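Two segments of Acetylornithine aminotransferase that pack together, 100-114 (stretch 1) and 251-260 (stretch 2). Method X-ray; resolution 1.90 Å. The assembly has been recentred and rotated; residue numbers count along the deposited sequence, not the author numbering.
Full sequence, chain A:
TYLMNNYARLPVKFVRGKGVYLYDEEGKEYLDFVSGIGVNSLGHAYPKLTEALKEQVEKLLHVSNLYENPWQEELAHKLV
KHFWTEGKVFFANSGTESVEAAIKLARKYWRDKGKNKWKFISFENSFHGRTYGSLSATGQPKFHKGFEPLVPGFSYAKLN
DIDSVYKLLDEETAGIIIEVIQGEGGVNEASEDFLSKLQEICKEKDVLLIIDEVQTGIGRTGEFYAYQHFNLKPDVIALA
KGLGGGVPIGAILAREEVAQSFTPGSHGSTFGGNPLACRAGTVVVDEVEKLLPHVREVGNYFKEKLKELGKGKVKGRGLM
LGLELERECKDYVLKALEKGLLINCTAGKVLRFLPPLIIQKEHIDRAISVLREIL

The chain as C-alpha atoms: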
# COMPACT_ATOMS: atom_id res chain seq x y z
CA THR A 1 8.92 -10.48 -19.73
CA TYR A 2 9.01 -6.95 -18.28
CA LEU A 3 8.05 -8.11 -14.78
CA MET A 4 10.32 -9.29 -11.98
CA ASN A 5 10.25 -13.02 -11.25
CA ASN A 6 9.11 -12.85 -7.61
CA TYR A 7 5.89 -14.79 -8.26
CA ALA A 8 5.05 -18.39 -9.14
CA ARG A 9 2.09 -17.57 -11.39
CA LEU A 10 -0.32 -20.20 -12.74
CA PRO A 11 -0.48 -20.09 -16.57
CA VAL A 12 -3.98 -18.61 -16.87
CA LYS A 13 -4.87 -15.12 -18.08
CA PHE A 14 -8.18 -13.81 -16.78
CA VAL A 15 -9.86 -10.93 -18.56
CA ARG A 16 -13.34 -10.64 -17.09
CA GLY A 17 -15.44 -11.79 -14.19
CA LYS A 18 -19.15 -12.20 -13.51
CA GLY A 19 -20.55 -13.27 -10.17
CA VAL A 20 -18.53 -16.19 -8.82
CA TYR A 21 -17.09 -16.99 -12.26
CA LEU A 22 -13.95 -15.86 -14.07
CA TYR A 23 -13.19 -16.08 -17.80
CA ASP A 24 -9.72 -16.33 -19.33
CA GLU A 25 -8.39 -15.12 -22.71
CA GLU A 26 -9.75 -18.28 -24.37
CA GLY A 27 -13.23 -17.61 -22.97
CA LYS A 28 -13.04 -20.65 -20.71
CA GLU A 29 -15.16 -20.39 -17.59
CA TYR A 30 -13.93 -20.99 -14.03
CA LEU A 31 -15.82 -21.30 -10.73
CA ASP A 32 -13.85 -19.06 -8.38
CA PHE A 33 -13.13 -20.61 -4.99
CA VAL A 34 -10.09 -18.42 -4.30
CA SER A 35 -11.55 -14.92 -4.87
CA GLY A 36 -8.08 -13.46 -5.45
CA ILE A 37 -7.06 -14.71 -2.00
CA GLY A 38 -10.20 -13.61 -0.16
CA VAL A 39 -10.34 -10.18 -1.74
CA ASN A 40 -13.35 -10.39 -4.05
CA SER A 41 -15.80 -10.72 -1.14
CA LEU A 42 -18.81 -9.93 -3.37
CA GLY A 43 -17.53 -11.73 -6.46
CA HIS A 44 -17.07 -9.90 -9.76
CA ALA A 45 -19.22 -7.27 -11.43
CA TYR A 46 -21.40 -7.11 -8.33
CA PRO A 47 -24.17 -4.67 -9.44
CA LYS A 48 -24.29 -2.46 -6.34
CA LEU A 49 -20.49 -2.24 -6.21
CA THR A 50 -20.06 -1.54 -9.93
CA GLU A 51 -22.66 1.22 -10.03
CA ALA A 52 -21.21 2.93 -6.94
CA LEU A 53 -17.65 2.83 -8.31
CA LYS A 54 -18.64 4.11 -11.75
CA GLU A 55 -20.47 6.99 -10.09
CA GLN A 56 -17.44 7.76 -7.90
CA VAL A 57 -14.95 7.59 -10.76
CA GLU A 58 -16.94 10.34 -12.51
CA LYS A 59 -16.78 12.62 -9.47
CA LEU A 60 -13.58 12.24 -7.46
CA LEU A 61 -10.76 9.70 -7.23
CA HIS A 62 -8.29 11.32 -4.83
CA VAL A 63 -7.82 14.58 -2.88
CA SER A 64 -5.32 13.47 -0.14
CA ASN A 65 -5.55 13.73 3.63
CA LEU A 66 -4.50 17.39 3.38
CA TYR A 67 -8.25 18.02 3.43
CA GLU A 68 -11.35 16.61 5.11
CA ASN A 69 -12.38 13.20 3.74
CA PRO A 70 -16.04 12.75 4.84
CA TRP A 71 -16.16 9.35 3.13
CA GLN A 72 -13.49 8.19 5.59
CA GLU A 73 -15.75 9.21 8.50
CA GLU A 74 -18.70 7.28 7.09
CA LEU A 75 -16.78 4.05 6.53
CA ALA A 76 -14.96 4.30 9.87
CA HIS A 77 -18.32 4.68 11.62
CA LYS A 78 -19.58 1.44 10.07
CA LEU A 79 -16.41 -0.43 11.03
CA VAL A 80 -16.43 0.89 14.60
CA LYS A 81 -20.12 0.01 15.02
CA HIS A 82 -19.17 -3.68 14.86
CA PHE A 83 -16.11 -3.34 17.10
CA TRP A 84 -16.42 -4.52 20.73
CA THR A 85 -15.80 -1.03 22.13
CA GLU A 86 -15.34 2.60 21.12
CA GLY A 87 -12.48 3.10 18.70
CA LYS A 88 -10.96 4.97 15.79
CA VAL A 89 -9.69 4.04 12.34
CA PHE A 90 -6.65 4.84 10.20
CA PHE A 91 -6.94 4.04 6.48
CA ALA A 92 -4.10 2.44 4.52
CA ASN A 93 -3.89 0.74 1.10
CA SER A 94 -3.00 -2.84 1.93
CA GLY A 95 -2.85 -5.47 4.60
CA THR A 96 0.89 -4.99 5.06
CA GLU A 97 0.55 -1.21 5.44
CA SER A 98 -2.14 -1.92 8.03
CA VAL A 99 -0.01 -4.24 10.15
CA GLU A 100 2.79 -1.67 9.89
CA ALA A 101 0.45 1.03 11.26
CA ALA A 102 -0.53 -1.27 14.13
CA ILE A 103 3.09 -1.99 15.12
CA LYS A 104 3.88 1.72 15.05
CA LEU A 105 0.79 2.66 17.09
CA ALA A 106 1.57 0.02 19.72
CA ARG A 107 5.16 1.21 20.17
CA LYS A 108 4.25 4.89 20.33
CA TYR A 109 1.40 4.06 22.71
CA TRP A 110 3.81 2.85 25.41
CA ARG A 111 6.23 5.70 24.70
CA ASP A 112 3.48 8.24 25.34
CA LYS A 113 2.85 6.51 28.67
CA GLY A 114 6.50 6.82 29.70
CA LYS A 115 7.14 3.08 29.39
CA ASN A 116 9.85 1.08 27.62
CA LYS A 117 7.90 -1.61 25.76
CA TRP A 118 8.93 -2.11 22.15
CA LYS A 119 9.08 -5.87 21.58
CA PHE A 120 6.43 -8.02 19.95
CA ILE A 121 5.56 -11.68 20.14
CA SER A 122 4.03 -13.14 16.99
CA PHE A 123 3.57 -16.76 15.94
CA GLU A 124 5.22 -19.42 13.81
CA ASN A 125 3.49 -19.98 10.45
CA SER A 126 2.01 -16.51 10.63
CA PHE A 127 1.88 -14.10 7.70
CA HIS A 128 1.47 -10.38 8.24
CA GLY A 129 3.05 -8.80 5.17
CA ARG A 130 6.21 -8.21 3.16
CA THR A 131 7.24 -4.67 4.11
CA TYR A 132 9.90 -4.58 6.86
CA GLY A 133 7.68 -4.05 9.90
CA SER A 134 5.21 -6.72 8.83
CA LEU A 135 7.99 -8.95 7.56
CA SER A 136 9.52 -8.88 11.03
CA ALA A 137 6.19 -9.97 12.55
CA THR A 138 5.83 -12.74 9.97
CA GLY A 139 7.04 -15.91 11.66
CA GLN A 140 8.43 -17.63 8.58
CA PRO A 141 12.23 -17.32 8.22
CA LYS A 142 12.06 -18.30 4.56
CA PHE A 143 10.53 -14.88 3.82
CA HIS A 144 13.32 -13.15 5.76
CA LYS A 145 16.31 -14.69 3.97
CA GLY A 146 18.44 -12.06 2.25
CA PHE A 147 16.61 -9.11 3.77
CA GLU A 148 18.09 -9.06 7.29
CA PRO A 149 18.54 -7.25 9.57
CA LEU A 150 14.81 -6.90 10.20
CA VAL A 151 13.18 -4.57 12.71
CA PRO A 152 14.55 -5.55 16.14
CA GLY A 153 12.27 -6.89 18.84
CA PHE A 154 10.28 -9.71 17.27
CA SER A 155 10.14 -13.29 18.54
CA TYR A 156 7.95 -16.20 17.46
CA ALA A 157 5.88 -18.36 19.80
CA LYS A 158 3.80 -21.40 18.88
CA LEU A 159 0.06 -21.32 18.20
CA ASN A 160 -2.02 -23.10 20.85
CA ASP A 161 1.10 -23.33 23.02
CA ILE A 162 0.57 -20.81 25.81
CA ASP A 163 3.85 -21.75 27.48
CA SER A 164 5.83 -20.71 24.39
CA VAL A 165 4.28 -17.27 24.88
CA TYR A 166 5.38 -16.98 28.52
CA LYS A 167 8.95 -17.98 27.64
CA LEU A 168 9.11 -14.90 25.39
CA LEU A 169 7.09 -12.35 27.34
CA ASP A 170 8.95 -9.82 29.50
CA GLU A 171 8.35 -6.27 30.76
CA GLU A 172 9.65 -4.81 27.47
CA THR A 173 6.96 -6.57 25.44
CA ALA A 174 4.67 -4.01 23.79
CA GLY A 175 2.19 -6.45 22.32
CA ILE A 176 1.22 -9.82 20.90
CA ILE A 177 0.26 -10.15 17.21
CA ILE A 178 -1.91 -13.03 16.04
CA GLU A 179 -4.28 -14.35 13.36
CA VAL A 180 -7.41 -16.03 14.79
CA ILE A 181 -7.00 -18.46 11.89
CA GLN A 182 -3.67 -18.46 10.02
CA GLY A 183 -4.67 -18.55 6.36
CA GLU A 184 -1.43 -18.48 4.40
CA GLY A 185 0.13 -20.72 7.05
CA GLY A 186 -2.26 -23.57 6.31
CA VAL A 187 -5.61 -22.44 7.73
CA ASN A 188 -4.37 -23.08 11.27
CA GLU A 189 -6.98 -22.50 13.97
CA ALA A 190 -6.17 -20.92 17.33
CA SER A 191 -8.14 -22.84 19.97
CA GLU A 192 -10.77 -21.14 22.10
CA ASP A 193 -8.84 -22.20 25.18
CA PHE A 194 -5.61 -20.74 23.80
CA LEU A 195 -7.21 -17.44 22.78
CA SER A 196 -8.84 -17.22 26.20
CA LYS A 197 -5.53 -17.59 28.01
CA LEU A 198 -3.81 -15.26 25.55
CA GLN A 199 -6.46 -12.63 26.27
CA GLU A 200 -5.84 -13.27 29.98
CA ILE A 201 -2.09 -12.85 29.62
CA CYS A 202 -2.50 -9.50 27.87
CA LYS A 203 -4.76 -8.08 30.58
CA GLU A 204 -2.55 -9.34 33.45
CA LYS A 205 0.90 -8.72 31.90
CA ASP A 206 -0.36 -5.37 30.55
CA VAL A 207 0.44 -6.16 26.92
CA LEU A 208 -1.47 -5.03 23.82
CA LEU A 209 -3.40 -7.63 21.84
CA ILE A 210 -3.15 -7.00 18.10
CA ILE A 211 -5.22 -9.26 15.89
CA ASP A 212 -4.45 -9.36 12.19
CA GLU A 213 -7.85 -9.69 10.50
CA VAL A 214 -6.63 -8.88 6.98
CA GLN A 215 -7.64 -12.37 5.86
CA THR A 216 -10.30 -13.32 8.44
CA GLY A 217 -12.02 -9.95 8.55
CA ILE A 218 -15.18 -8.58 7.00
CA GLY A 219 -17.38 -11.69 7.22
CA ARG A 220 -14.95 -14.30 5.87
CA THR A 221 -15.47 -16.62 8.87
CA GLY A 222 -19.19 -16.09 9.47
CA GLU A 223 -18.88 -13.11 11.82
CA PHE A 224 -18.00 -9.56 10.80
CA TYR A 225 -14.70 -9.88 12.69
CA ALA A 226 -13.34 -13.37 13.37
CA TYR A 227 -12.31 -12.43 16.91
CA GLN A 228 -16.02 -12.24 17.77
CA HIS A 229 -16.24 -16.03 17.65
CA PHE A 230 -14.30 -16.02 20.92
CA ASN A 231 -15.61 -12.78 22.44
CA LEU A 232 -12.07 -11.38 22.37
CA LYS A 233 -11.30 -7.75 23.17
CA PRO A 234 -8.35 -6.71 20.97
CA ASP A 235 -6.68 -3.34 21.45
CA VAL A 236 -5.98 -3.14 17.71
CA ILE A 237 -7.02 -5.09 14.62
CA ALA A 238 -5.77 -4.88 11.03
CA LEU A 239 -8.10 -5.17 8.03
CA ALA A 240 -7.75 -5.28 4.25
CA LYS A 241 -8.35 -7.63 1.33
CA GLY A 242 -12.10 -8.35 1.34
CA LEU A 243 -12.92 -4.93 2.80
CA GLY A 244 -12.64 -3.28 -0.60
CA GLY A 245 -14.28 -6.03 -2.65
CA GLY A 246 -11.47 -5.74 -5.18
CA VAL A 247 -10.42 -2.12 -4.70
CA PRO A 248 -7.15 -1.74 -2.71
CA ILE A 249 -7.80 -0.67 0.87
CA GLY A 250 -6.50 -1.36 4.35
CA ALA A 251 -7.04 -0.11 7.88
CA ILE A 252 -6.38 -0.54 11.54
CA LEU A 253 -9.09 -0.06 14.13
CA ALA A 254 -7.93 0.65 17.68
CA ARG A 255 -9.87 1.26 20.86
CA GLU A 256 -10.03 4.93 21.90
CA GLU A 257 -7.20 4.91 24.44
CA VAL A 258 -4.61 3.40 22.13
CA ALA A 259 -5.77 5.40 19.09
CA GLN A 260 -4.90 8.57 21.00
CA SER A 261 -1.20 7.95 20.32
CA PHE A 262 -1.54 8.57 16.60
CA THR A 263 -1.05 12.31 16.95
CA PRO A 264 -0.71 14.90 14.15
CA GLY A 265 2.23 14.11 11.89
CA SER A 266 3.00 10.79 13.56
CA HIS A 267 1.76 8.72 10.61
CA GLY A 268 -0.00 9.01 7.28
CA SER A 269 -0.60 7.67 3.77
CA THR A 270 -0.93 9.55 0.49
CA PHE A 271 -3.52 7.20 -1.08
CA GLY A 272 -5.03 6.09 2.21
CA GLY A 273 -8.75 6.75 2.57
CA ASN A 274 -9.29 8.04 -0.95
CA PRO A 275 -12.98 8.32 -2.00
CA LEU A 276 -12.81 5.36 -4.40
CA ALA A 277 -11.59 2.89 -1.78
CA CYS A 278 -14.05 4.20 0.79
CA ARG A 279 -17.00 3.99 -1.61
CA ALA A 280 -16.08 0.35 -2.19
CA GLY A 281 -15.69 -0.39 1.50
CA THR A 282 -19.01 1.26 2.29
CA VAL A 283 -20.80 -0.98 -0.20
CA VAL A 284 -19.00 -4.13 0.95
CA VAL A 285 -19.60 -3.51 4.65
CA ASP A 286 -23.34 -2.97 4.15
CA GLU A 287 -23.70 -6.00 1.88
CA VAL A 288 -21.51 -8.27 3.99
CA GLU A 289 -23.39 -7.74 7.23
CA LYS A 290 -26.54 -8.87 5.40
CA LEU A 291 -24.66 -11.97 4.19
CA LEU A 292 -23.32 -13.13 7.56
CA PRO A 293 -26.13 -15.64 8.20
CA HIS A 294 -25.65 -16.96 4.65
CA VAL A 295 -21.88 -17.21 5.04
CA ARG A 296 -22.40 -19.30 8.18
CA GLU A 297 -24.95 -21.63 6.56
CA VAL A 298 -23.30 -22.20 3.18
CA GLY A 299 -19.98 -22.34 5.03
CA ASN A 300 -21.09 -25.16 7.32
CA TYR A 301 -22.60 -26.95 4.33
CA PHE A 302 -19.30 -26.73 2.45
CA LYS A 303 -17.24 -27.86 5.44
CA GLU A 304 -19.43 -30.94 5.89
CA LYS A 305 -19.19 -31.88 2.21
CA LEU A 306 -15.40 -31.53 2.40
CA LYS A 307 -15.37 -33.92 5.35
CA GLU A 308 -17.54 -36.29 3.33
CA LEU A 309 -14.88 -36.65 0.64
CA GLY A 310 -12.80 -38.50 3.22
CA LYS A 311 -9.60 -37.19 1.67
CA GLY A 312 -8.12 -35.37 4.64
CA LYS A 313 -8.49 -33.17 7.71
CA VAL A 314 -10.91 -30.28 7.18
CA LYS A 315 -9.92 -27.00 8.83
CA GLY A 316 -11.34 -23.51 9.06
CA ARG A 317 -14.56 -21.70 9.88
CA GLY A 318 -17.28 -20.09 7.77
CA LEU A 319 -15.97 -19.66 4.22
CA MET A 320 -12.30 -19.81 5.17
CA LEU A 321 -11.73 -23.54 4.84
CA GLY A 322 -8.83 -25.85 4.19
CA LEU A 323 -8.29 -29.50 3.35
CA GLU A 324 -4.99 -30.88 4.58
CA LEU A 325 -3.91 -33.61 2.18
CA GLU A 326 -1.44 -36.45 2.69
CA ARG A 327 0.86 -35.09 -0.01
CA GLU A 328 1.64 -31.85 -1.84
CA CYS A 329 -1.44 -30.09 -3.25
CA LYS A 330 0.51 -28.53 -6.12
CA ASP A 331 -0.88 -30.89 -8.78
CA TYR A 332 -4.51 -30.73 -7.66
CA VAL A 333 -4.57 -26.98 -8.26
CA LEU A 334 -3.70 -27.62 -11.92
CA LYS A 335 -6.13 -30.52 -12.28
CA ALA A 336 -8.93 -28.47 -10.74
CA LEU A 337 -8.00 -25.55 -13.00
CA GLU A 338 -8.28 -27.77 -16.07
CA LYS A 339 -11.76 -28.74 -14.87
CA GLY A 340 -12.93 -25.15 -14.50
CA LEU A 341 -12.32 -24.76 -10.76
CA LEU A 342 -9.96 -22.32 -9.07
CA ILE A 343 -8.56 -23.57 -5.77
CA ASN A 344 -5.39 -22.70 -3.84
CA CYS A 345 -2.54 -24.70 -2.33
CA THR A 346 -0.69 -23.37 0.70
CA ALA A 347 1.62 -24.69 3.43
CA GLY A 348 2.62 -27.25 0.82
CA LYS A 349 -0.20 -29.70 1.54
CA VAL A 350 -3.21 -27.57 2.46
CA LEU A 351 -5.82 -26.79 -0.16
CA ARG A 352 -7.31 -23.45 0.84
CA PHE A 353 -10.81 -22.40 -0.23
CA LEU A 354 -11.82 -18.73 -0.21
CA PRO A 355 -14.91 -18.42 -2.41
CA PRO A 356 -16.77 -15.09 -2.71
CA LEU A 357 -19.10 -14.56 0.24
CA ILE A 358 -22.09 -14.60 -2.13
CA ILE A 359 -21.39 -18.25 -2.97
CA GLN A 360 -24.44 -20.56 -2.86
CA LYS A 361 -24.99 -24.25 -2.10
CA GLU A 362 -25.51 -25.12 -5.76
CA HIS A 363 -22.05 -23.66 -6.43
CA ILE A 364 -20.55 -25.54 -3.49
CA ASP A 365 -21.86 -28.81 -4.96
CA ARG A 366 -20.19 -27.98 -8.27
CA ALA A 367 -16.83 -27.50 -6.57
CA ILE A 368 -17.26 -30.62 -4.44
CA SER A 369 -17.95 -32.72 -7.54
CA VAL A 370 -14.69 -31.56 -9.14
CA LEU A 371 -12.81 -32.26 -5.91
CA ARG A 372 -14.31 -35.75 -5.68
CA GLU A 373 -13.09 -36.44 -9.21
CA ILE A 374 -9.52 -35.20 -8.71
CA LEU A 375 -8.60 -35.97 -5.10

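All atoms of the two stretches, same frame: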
# COMPACT_ATOMS: atom_id res chain seq x y z
N GLU A 100 1.72 -2.62 9.60
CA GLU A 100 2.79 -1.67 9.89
C GLU A 100 2.26 -0.55 10.79
O GLU A 100 2.92 -0.14 11.75
CB GLU A 100 3.34 -1.06 8.59
CG GLU A 100 4.09 -2.02 7.68
CD GLU A 100 5.58 -2.09 7.97
OE1 GLU A 100 6.07 -1.31 8.82
OE2 GLU A 100 6.27 -2.91 7.34
N ALA A 101 1.06 -0.04 10.47
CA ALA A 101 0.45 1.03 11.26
C ALA A 101 0.17 0.56 12.68
O ALA A 101 0.32 1.32 13.63
CB ALA A 101 -0.85 1.50 10.60
N ALA A 102 -0.23 -0.70 12.82
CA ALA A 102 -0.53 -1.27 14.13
C ALA A 102 0.73 -1.37 15.00
O ALA A 102 0.70 -1.01 16.18
CB ALA A 102 -1.15 -2.66 13.98
N ILE A 103 1.81 -1.86 14.42
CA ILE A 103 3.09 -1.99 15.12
C ILE A 103 3.58 -0.63 15.58
O ILE A 103 4.05 -0.47 16.71
CB ILE A 103 4.16 -2.62 14.20
CG1 ILE A 103 3.79 -4.08 13.91
CG2 ILE A 103 5.55 -2.52 14.84
CD1 ILE A 103 4.66 -4.74 12.86
N LYS A 104 3.46 0.37 14.71
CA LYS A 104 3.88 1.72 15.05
C LYS A 104 3.03 2.30 16.18
O LYS A 104 3.56 2.88 17.13
CB LYS A 104 3.80 2.63 13.82
CG LYS A 104 4.77 2.23 12.72
CD LYS A 104 4.74 3.21 11.54
CE LYS A 104 5.26 4.58 11.93
NZ LYS A 104 5.25 5.53 10.78
N LEU A 105 1.71 2.14 16.07
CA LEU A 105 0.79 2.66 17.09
C LEU A 105 1.06 2.04 18.46
O LEU A 105 1.02 2.73 19.48
CB LEU A 105 -0.66 2.39 16.68
CG LEU A 105 -1.75 2.84 17.67
CD1 LEU A 105 -1.73 4.35 17.83
CD2 LEU A 105 -3.11 2.39 17.16
N ALA A 106 1.31 0.74 18.48
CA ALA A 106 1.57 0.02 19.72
C ALA A 106 2.85 0.52 20.40
O ALA A 106 2.88 0.71 21.61
CB ALA A 106 1.68 -1.47 19.45
N ARG A 107 3.91 0.72 19.61
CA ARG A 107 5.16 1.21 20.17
C ARG A 107 5.02 2.64 20.69
O ARG A 107 5.45 2.93 21.81
CB ARG A 107 6.29 1.16 19.13
CG ARG A 107 6.92 -0.22 19.02
CD ARG A 107 8.18 -0.21 18.17
NE ARG A 107 8.84 -1.52 18.23
CZ ARG A 107 9.89 -1.87 17.49
NH1 ARG A 107 10.41 -1.00 16.63
NH2 ARG A 107 10.41 -3.08 17.61
N LYS A 108 4.41 3.51 19.90
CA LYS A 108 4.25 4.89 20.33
C LYS A 108 3.32 4.98 21.54
O LYS A 108 3.51 5.83 22.42
CB LYS A 108 3.71 5.77 19.20
CG LYS A 108 3.65 7.23 19.58
CD LYS A 108 3.51 8.14 18.38
CE LYS A 108 3.52 9.59 18.82
NZ LYS A 108 2.40 9.88 19.76
N TYR A 109 2.34 4.09 21.60
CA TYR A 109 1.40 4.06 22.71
C TYR A 109 2.14 4.01 24.05
O TYR A 109 1.90 4.83 24.94
CB TYR A 109 0.49 2.84 22.59
CG TYR A 109 -0.41 2.62 23.79
CD1 TYR A 109 -1.43 3.52 24.09
CD2 TYR A 109 -0.24 1.52 24.62
CE1 TYR A 109 -2.27 3.31 25.19
CE2 TYR A 109 -1.07 1.31 25.73
CZ TYR A 109 -2.08 2.21 26.00
OH TYR A 109 -2.91 2.00 27.08
N TRP A 110 3.04 3.03 24.18
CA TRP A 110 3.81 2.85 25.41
C TRP A 110 4.80 3.98 25.65
O TRP A 110 5.11 4.30 26.79
CB TRP A 110 4.53 1.50 25.39
CG TRP A 110 3.58 0.34 25.46
CD1 TRP A 110 3.40 -0.63 24.52
CD2 TRP A 110 2.67 0.04 26.53
NE1 TRP A 110 2.44 -1.52 24.94
CE2 TRP A 110 1.98 -1.13 26.17
CE3 TRP A 110 2.38 0.65 27.76
CZ2 TRP A 110 1.01 -1.72 26.99
CZ3 TRP A 110 1.42 0.07 28.59
CH2 TRP A 110 0.74 -1.10 28.19
N ARG A 111 5.30 4.58 24.57
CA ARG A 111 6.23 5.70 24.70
C ARG A 111 5.49 6.91 25.27
O ARG A 111 6.04 7.64 26.11
CB ARG A 111 6.83 6.06 23.34
CG ARG A 111 7.92 5.11 22.87
CD ARG A 111 9.24 5.38 23.58
NE ARG A 111 9.91 6.58 23.09
CZ ARG A 111 10.61 6.64 21.96
NH1 ARG A 111 10.75 5.56 21.20
NH2 ARG A 111 11.19 7.77 21.60
N ASP A 112 4.26 7.12 24.82
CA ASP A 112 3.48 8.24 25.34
C ASP A 112 3.20 8.08 26.84
O ASP A 112 2.98 9.04 27.57
CB ASP A 112 2.14 8.29 24.58
CG ASP A 112 2.37 8.68 23.13
OD1 ASP A 112 3.29 9.47 22.88
OD2 ASP A 112 1.62 8.23 22.27
N LYS A 113 3.18 6.81 27.28
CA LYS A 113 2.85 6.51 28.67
C LYS A 113 4.10 6.48 29.56
O LYS A 113 4.05 6.17 30.74
CB LYS A 113 2.16 5.16 28.72
CG LYS A 113 0.74 5.21 28.16
CD LYS A 113 -0.16 4.14 28.78
CE LYS A 113 -1.63 4.31 28.37
NZ LYS A 113 -2.04 5.69 28.60
N GLY A 114 5.26 6.75 28.93
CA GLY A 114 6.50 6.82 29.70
C GLY A 114 7.16 5.45 29.89
O GLY A 114 8.10 5.28 30.67
N ALA A 251 -6.74 -0.94 6.72
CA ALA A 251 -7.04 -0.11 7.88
C ALA A 251 -6.74 -0.80 9.18
O ALA A 251 -6.66 -2.03 9.26
CB ALA A 251 -8.50 0.31 7.86
N ILE A 252 -6.55 0.01 10.22
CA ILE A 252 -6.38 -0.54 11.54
C ILE A 252 -7.48 0.14 12.33
O ILE A 252 -7.83 1.30 12.05
CB ILE A 252 -5.01 -0.23 12.19
CG1 ILE A 252 -4.79 1.28 12.27
CG2 ILE A 252 -3.90 -0.93 11.43
CD1 ILE A 252 -3.60 1.65 13.16
N LEU A 253 -8.05 -0.59 13.27
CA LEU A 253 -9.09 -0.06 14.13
C LEU A 253 -8.52 -0.30 15.52
O LEU A 253 -8.09 -1.41 15.83
CB LEU A 253 -10.39 -0.85 13.95
CG LEU A 253 -11.68 -0.24 14.51
CD1 LEU A 253 -12.87 -1.09 14.09
CD2 LEU A 253 -11.60 -0.13 16.03
N ALA A 254 -8.49 0.75 16.33
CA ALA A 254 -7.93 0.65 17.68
C ALA A 254 -8.87 1.29 18.68
O ALA A 254 -9.47 2.33 18.41
CB ALA A 254 -6.57 1.34 17.73
N ARG A 255 -8.99 0.68 19.85
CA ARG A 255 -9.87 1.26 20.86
C ARG A 255 -9.36 2.66 21.19
O ARG A 255 -8.16 2.95 21.07
CB ARG A 255 -9.95 0.35 22.10
CG ARG A 255 -8.65 0.12 22.84
CD ARG A 255 -8.87 -0.95 23.92
NE ARG A 255 -7.69 -1.11 24.77
CZ ARG A 255 -7.28 -0.21 25.65
NH1 ARG A 255 -7.94 0.93 25.81
NH2 ARG A 255 -6.18 -0.44 26.36
N GLU A 256 -10.29 3.53 21.57
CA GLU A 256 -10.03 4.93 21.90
C GLU A 256 -8.71 5.28 22.59
O GLU A 256 -7.99 6.18 22.14
CB GLU A 256 -11.16 5.47 22.78
CG GLU A 256 -12.46 5.73 22.07
CD GLU A 256 -12.37 6.90 21.11
OE1 GLU A 256 -11.48 7.76 21.27
OE2 GLU A 256 -13.22 6.96 20.20
N GLU A 257 -8.42 4.61 23.69
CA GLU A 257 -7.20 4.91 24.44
C GLU A 257 -5.90 4.71 23.68
O GLU A 257 -4.97 5.49 23.82
CB GLU A 257 -7.15 4.11 25.73
CG GLU A 257 -5.87 4.35 26.51
CD GLU A 257 -5.79 3.53 27.77
OE1 GLU A 257 -6.28 2.38 27.76
OE2 GLU A 257 -5.22 4.03 28.75
N VAL A 258 -5.83 3.65 22.89
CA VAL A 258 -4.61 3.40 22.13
C VAL A 258 -4.55 4.35 20.93
O VAL A 258 -3.51 4.95 20.65
CB VAL A 258 -4.55 1.93 21.64
CG1 VAL A 258 -3.27 1.69 20.85
CG2 VAL A 258 -4.61 0.99 22.84
N ALA A 259 -5.68 4.52 20.26
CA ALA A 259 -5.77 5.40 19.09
C ALA A 259 -5.25 6.80 19.36
O ALA A 259 -4.77 7.48 18.45
CB ALA A 259 -7.21 5.46 18.60
N GLN A 260 -5.35 7.24 20.61
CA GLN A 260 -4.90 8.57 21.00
C GLN A 260 -3.46 8.84 20.59
O GLN A 260 -3.12 9.96 20.22
CB GLN A 260 -5.02 8.76 22.52
CG GLN A 260 -6.44 8.65 23.06
CD GLN A 260 -7.39 9.67 22.46
OE1 GLN A 260 -7.17 10.88 22.56
NE2 GLN A 260 -8.46 9.18 21.82

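Helix 100-112 packs against strand 251-255 and the short helical turn that follows it; the helix and strand axes approach to 8.5 Å at 34°, and the two stretches together bury 471 Å². Apolar packing dominates, and no hydrogen bond crosses the contact. Ile 252 (chi1 p) points toward the helix and meets successive turns: its CD1 lies 3.8 Å from Ala 101 CB and 4.1 Å from Leu 105 CD2, while its CG2 lies 4.1 Å from Ala 102 CB. Ile 252 CG2 also reaches the helix backbone, 3.9 Å from Ala 102 N. Leu 105 (chi1 t, chi2 p) bridges strand and turn, placing CD2 3.7 Å from Ala 254 CB and CG 3.7 Å from Val 258 CG1. One turn on, the Tyr 109 ring receives a CH-pi contact: Val 258 CG2 sits over one face, 4.2 Å from the ring centroid and 16° off its normal. Charged groups gather at the exposed end. Lys 113 NZ forms a long salt bridge with Glu 257 OE2 (3.6 Å), while Glu 257 OE1 accepts hydrogen bonds from Arg 255 NH1 (2.9 Å) and NH2 (3.1 Å) within a salt bridge. Tyr 109 OH comes within 3.5 Å of Glu 257 OE1, but the angle is too poor for a hydrogen bond.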